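Local atomic coordinates of periplasmic oligopeptide-binding protein (Burkholderia pseudomallei, PDB entry 3ZS6), a protein that probably binds oligopeptides in the periplasm and delivers them to an ABC transporter for uptake into the cell. Residues E106-A111 with S143-L148; S293-A298 with H361-L366. One frame throughout, in Å; residues are numbered along the deposited sequence.

Contact 1 of 2, residues E106-A111 with S143-L148; sequences EFVKNA and SYFPEL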
loop_
_atom_site.group_PDB
_atom_site.type_symbol
_atom_site.label_atom_id
_atom_site.label_comp_id
_atom_site.label_asym_id
_atom_site.label_seq_id
_atom_site.Cartn_x
_atom_site.Cartn_y
_atom_site.Cartn_z
ATOM N N GLU A 106 -6.014 13.133 -5.814
ATOM C CA GLU A 106 -5.180 14.203 -6.346
ATOM C C GLU A 106 -5.266 14.326 -7.870
ATOM O O GLU A 106 -5.025 15.404 -8.418
ATOM C CB GLU A 106 -3.727 14.007 -5.906
ATOM C CG GLU A 106 -2.999 15.283 -5.540
ATOM C CD GLU A 106 -1.632 15.007 -4.934
ATOM O OE1 GLU A 106 -1.578 14.500 -3.794
ATOM O OE2 GLU A 106 -0.613 15.287 -5.601
ATOM N N PHE A 107 -5.611 13.237 -8.554
ATOM C CA PHE A 107 -5.723 13.279 -10.015
ATOM C C PHE A 107 -6.976 14.039 -10.449
ATOM O O PHE A 107 -7.078 14.488 -11.592
ATOM C CB PHE A 107 -5.754 11.870 -10.622
ATOM C CG PHE A 107 -4.482 11.090 -10.444
ATOM C CD1 PHE A 107 -3.462 11.561 -9.633
ATOM C CD2 PHE A 107 -4.307 9.879 -11.097
ATOM C CE1 PHE A 107 -2.292 10.833 -9.472
ATOM C CE2 PHE A 107 -3.141 9.149 -10.943
ATOM C CZ PHE A 107 -2.132 9.627 -10.129
ATOM N N VAL A 108 -7.934 14.174 -9.536
ATOM C CA VAL A 108 -9.190 14.838 -9.861
ATOM C C VAL A 108 -9.034 16.356 -9.959
ATOM O O VAL A 108 -8.257 16.968 -9.224
ATOM C CB VAL A 108 -10.296 14.473 -8.861
ATOM C CG1 VAL A 108 -11.611 15.123 -9.264
ATOM C CG2 VAL A 108 -10.449 12.957 -8.790
ATOM N N LYS A 109 -9.786 16.947 -10.883
ATOM C CA LYS A 109 -9.684 18.364 -11.194
ATOM C C LYS A 109 -9.876 19.233 -9.956
ATOM O O LYS A 109 -10.852 19.075 -9.214
ATOM C CB LYS A 109 -10.698 18.738 -12.283
ATOM C CG LYS A 109 -10.528 20.132 -12.848
ATOM C CD LYS A 109 -9.124 20.331 -13.403
ATOM C CE LYS A 109 -9.020 21.615 -14.215
ATOM N NZ LYS A 109 -9.800 21.523 -15.485
ATOM N N ASN A 110 -8.915 20.121 -9.728
ATOM C CA ASN A 110 -8.941 21.047 -8.602
ATOM C C ASN A 110 -8.520 20.457 -7.253
ATOM O O ASN A 110 -8.390 21.187 -6.275
ATOM C CB ASN A 110 -10.319 21.696 -8.472
ATOM C CG ASN A 110 -10.601 22.687 -9.583
ATOM O OD1 ASN A 110 -9.685 23.223 -10.204
ATOM N ND2 ASN A 110 -11.875 22.939 -9.836
ATOM N N ALA A 111 -8.312 19.146 -7.198
ATOM C CA ALA A 111 -7.968 18.497 -5.927
ATOM C C ALA A 111 -6.753 19.129 -5.228
ATOM O O ALA A 111 -6.787 19.377 -4.017
ATOM C CB ALA A 111 -7.762 16.992 -6.118
ATOM N N SER A 143 -5.267 7.155 -18.252
ATOM C CA SER A 143 -5.896 6.105 -19.049
ATOM C C SER A 143 -6.434 4.964 -18.187
ATOM O O SER A 143 -7.284 4.197 -18.625
ATOM C CB SER A 143 -4.911 5.559 -20.085
ATOM O OG SER A 143 -3.851 4.860 -19.450
ATOM N N TYR A 144 -5.923 4.859 -16.964
ATOM C CA TYR A 144 -6.237 3.747 -16.082
ATOM C C TYR A 144 -7.065 4.203 -14.877
ATOM O O TYR A 144 -7.153 3.501 -13.865
ATOM C CB TYR A 144 -4.941 3.097 -15.596
ATOM C CG TYR A 144 -3.927 4.097 -15.059
ATOM C CD1 TYR A 144 -3.964 4.508 -13.732
ATOM C CD2 TYR A 144 -2.944 4.633 -15.887
ATOM C CE1 TYR A 144 -3.047 5.420 -13.237
ATOM C CE2 TYR A 144 -2.022 5.546 -15.412
ATOM C CZ TYR A 144 -2.074 5.936 -14.086
ATOM O OH TYR A 144 -1.157 6.846 -13.611
ATOM N N PHE A 145 -7.682 5.373 -14.988
ATOM C CA PHE A 145 -8.355 5.952 -13.836
ATOM C C PHE A 145 -9.283 4.986 -13.090
ATOM O O PHE A 145 -9.362 5.029 -11.865
ATOM C CB PHE A 145 -9.092 7.252 -14.182
ATOM C CG PHE A 145 -9.659 7.939 -12.973
ATOM C CD1 PHE A 145 -8.811 8.518 -12.035
ATOM C CD2 PHE A 145 -11.027 7.953 -12.736
ATOM C CE1 PHE A 145 -9.318 9.130 -10.894
ATOM C CE2 PHE A 145 -11.544 8.563 -11.599
ATOM C CZ PHE A 145 -10.680 9.151 -10.667
ATOM N N PRO A 146 -9.993 4.110 -13.817
ATOM C CA PRO A 146 -10.903 3.240 -13.063
ATOM C C PRO A 146 -10.209 2.351 -12.018
ATOM O O PRO A 146 -10.841 2.032 -11.012
ATOM C CB PRO A 146 -11.583 2.406 -14.162
ATOM C CG PRO A 146 -11.555 3.310 -15.373
ATOM C CD PRO A 146 -10.223 4.037 -15.273
ATOM N N GLU A 147 -8.950 1.972 -12.240
ATOM C CA GLU A 147 -8.197 1.195 -11.249
ATOM C C GLU A 147 -8.151 1.875 -9.886
ATOM O O GLU A 147 -8.255 1.212 -8.849
ATOM C CB GLU A 147 -6.757 0.944 -11.715
ATOM C CG GLU A 147 -6.602 -0.189 -12.699
ATOM C CD GLU A 147 -5.149 -0.446 -13.067
ATOM O OE1 GLU A 147 -4.398 -0.997 -12.229
ATOM O OE2 GLU A 147 -4.766 -0.109 -14.203
ATOM N N LEU A 148 -7.966 3.194 -9.892
ATOM C CA LEU A 148 -7.864 3.951 -8.651
ATOM C C LEU A 148 -9.145 3.876 -7.826
ATOM O O LEU A 148 -9.092 3.808 -6.596
ATOM C CB LEU A 148 -7.503 5.422 -8.928
ATOM C CG LEU A 148 -6.018 5.730 -9.184
ATOM C CD1 LEU A 148 -5.546 5.111 -10.490
ATOM C CD2 LEU A 148 -5.766 7.235 -9.181
#
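Phe107 and Phe145 mark the closest approach of the two backbones, their CA atoms 8.7 Å apart, so side chains alone bridge the gap. Residues 106-111 form a loop that ends in a type II beta turn from Val108 to Ala111, closed by the bond from Ala111 N to Val108 O (3.0 Å), and Asn110 sits at the N-cap position of helix 111-115. Residues 143-148 lead into the short, weakly bonded helix 145-148. This is loop-to-helix apolar packing beside the antiparallel five-stranded sheet of a periplasmic solute-binding protein of family 5.

Phe107 takes the largest share of the contact. Its CG lies anti to its carbonyl carbon (chi1 -66°), which sends the ring across to the other segment. There the CD2-CE2 side of the ring meets a single methyl, obliquely: Leu148 CD2 is 3.6 Å from Phe107 CD2 and 3.7 Å from Phe107 CE2, and the two side chains cross at about a right angle. Phe107 CE2 also lies 4.0 Å from Tyr144 OH, an oblique approach, neither stack nor polar bond. The other branch of Leu148, CD1, sits in plane at the edge of the Tyr144 ring, so the two methyls of Leu148 touch one aromatic side chain each.

Beyond the segments, Tyr410 touches Phe107 and Leu148 and meets the Tyr144 ring, while Trp64 and Phe66 of strand 63-68 pack on Phe145. A salt bridge ties Glu106 to Arg421. On the sheet side, Val108 and Phe145 both rest on Val136 of strand 133-137, and Val108 CG2 comes within 4.2 Å of Phe145 CZ.

Contact 2 of 2, residues S293-A298 with H361-L366; sequences SKITQA and HKKVAL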
loop_
_atom_site.group_PDB
_atom_site.type_symbol
_atom_site.label_atom_id
_atom_site.label_comp_id
_atom_site.label_asym_id
_atom_site.label_seq_id
_atom_site.Cartn_x
_atom_site.Cartn_y
_atom_site.Cartn_z
ATOM N N SER A 293 19.021 -14.138 -0.138
ATOM C CA SER A 293 19.333 -15.553 -0.286
ATOM C C SER A 293 19.463 -16.267 1.056
ATOM O O SER A 293 19.154 -17.453 1.165
ATOM C CB SER A 293 20.608 -15.748 -1.110
ATOM O OG SER A 293 21.753 -15.286 -0.410
ATOM N N LYS A 294 19.916 -15.544 2.076
ATOM C CA LYS A 294 20.217 -16.163 3.366
ATOM C C LYS A 294 19.274 -15.802 4.512
ATOM O O LYS A 294 19.145 -16.563 5.474
ATOM C CB LYS A 294 21.650 -15.833 3.786
ATOM C CG LYS A 294 22.718 -16.315 2.810
ATOM C CD LYS A 294 24.109 -16.045 3.357
ATOM C CE LYS A 294 25.202 -16.404 2.354
ATOM N NZ LYS A 294 26.555 -15.981 2.834
ATOM N N ILE A 295 18.637 -14.639 4.436
ATOM C CA ILE A 295 17.770 -14.207 5.529
ATOM C C ILE A 295 16.278 -14.350 5.206
ATOM O O ILE A 295 15.548 -15.038 5.920
ATOM C CB ILE A 295 18.068 -12.759 5.959
ATOM C CG1 ILE A 295 19.569 -12.573 6.198
ATOM C CG2 ILE A 295 17.290 -12.414 7.211
ATOM C CD1 ILE A 295 20.133 -13.483 7.253
ATOM N N THR A 296 15.828 -13.697 4.139
ATOM C CA THR A 296 14.409 -13.742 3.773
ATOM C C THR A 296 14.042 -15.085 3.129
ATOM O O THR A 296 13.111 -15.764 3.577
ATOM C CB THR A 296 14.015 -12.560 2.859
ATOM O OG1 THR A 296 14.661 -12.686 1.588
ATOM C CG2 THR A 296 14.432 -11.226 3.509
ATOM N N GLN A 297 14.775 -15.456 2.082
ATOM C CA GLN A 297 14.700 -16.798 1.486
ATOM C C GLN A 297 13.347 -17.176 0.888
ATOM O O GLN A 297 13.049 -18.363 0.695
ATOM C CB GLN A 297 15.122 -17.864 2.503
ATOM C CG GLN A 297 16.521 -17.653 3.054
ATOM C CD GLN A 297 17.057 -18.886 3.756
ATOM O OE1 GLN A 297 16.449 -19.400 4.690
ATOM N NE2 GLN A 297 18.195 -19.375 3.294
ATOM N N ALA A 298 12.527 -16.183 0.581
ATOM C CA ALA A 298 11.220 -16.475 0.022
ATOM C C ALA A 298 11.109 -15.995 -1.425
ATOM O O ALA A 298 10.015 -15.729 -1.917
ATOM C CB ALA A 298 10.118 -15.877 0.896
ATOM N N HIS A 361 10.999 -8.466 10.176
ATOM C CA HIS A 361 11.515 -7.096 10.261
ATOM C C HIS A 361 12.679 -7.007 11.228
ATOM O O HIS A 361 13.644 -6.286 10.985
ATOM C CB HIS A 361 10.416 -6.114 10.658
ATOM C CG HIS A 361 9.320 -6.000 9.647
ATOM N ND1 HIS A 361 9.557 -6.049 8.290
ATOM C CD2 HIS A 361 7.981 -5.847 9.790
ATOM C CE1 HIS A 361 8.411 -5.934 7.639
ATOM N NE2 HIS A 361 7.439 -5.810 8.526
ATOM N N LYS A 362 12.589 -7.748 12.327
ATOM C CA LYS A 362 13.673 -7.768 13.295
ATOM C C LYS A 362 14.942 -8.347 12.681
ATOM O O LYS A 362 16.034 -7.798 12.868
ATOM C CB LYS A 362 13.286 -8.557 14.549
ATOM C CG LYS A 362 14.430 -8.651 15.561
ATOM C CD LYS A 362 14.003 -9.302 16.877
ATOM C CE LYS A 362 15.101 -9.161 17.925
ATOM N NZ LYS A 362 14.768 -9.834 19.215
ATOM N N LYS A 363 14.799 -9.454 11.953
ATOM C CA LYS A 363 15.939 -10.095 11.295
ATOM C C LYS A 363 16.594 -9.165 10.280
ATOM O O LYS A 363 17.818 -9.046 10.229
ATOM C CB LYS A 363 15.511 -11.390 10.594
ATOM C CG LYS A 363 15.345 -12.600 11.518
ATOM C CD LYS A 363 14.888 -13.842 10.736
ATOM C CE LYS A 363 14.766 -15.070 11.643
ATOM N NZ LYS A 363 14.443 -16.314 10.878
ATOM N N VAL A 364 15.775 -8.517 9.459
ATOM C CA VAL A 364 16.295 -7.575 8.475
ATOM C C VAL A 364 17.024 -6.416 9.168
ATOM O O VAL A 364 18.103 -6.006 8.744
ATOM C CB VAL A 364 15.174 -7.044 7.555
ATOM C CG1 VAL A 364 15.738 -6.063 6.541
ATOM C CG2 VAL A 364 14.493 -8.209 6.833
ATOM N N ALA A 365 16.432 -5.899 10.242
ATOM C CA ALA A 365 17.021 -4.790 10.986
ATOM C C ALA A 365 18.366 -5.156 11.637
ATOM O O ALA A 365 19.318 -4.369 11.599
ATOM C CB ALA A 365 16.044 -4.276 12.029
ATOM N N LEU A 366 18.435 -6.339 12.245
ATOM C CA LEU A 366 19.685 -6.820 12.830
ATOM C C LEU A 366 20.774 -6.922 11.762
ATOM O O LEU A 366 21.948 -6.621 12.013
ATOM C CB LEU A 366 19.479 -8.182 13.514
ATOM C CG LEU A 366 18.811 -8.113 14.892
ATOM C CD1 LEU A 366 18.278 -9.478 15.353
ATOM C CD2 LEU A 366 19.765 -7.522 15.927
HETATM O O HOH W 1 15.980 -16.371 8.388
#
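Ile295 and Lys363 meet where the last turn of helix 288-296 packs against helix 359-376, a helix-helix contact beside the mixed sheet that includes strands 260-266 and 470-480. The backbones are nearest here, with Ile295 and Lys363 CA atoms 7.3 Å apart.

On the packed side, Ile295 turns its CG2 methyl to the root of the lysine, 4.0 Å from Lys363 CB. Thr296 and Val364 are buried, yet their CG2 methyls only just touch at 4.5 Å; neighbouring strands supply most of the packing, Phe473 against Thr296 and Tyr262, Tyr264 and Leu472 against Val364. The hydroxyl of Thr296 is bonded within its own part of the chain, to Glu300 and to Thr292 O. Helix 288-296 ends at Thr296, and Gln297, with positive phi, is the first residue to leave the helical path; its NE2 donates a hydrogen bond back to Ser293 O (3.0 Å), nearly in its amide plane.

Toward solvent the contact becomes polar. Past CG the exposed Lys363 chain is fully extended (chi2 179°), carrying its ammonium group well beyond the CB that touches Ile295, where it also makes a weak hydrogen bond to Ala239 O. A water spans the two segments, donating to Ile295 O at 2.8 Å and accepting from Lys363 NZ at 2.9 Å.

Overall arrangement
The two contacts lie on opposite sides of the chain's centre, their own centres 37 Å apart and their nearest atoms about 23 Å apart, and they share no helix or strand. Contact 1 is the more buried; it has no polar bond between its segments and is held by apolar and aromatic side chains, joining a loop and a short helix beside the sheet containing strands 63-68 and 133-137. Contact 2 joins two helices beside a different sheet and is only partly buried: aliphatic inside, with a water-mediated link between the segments at its outer side. Aromatic rings are central in contact 1, whereas in contact 2 they come from neighbouring strands. Along the chain, contact 1 closes before contact 2 opens.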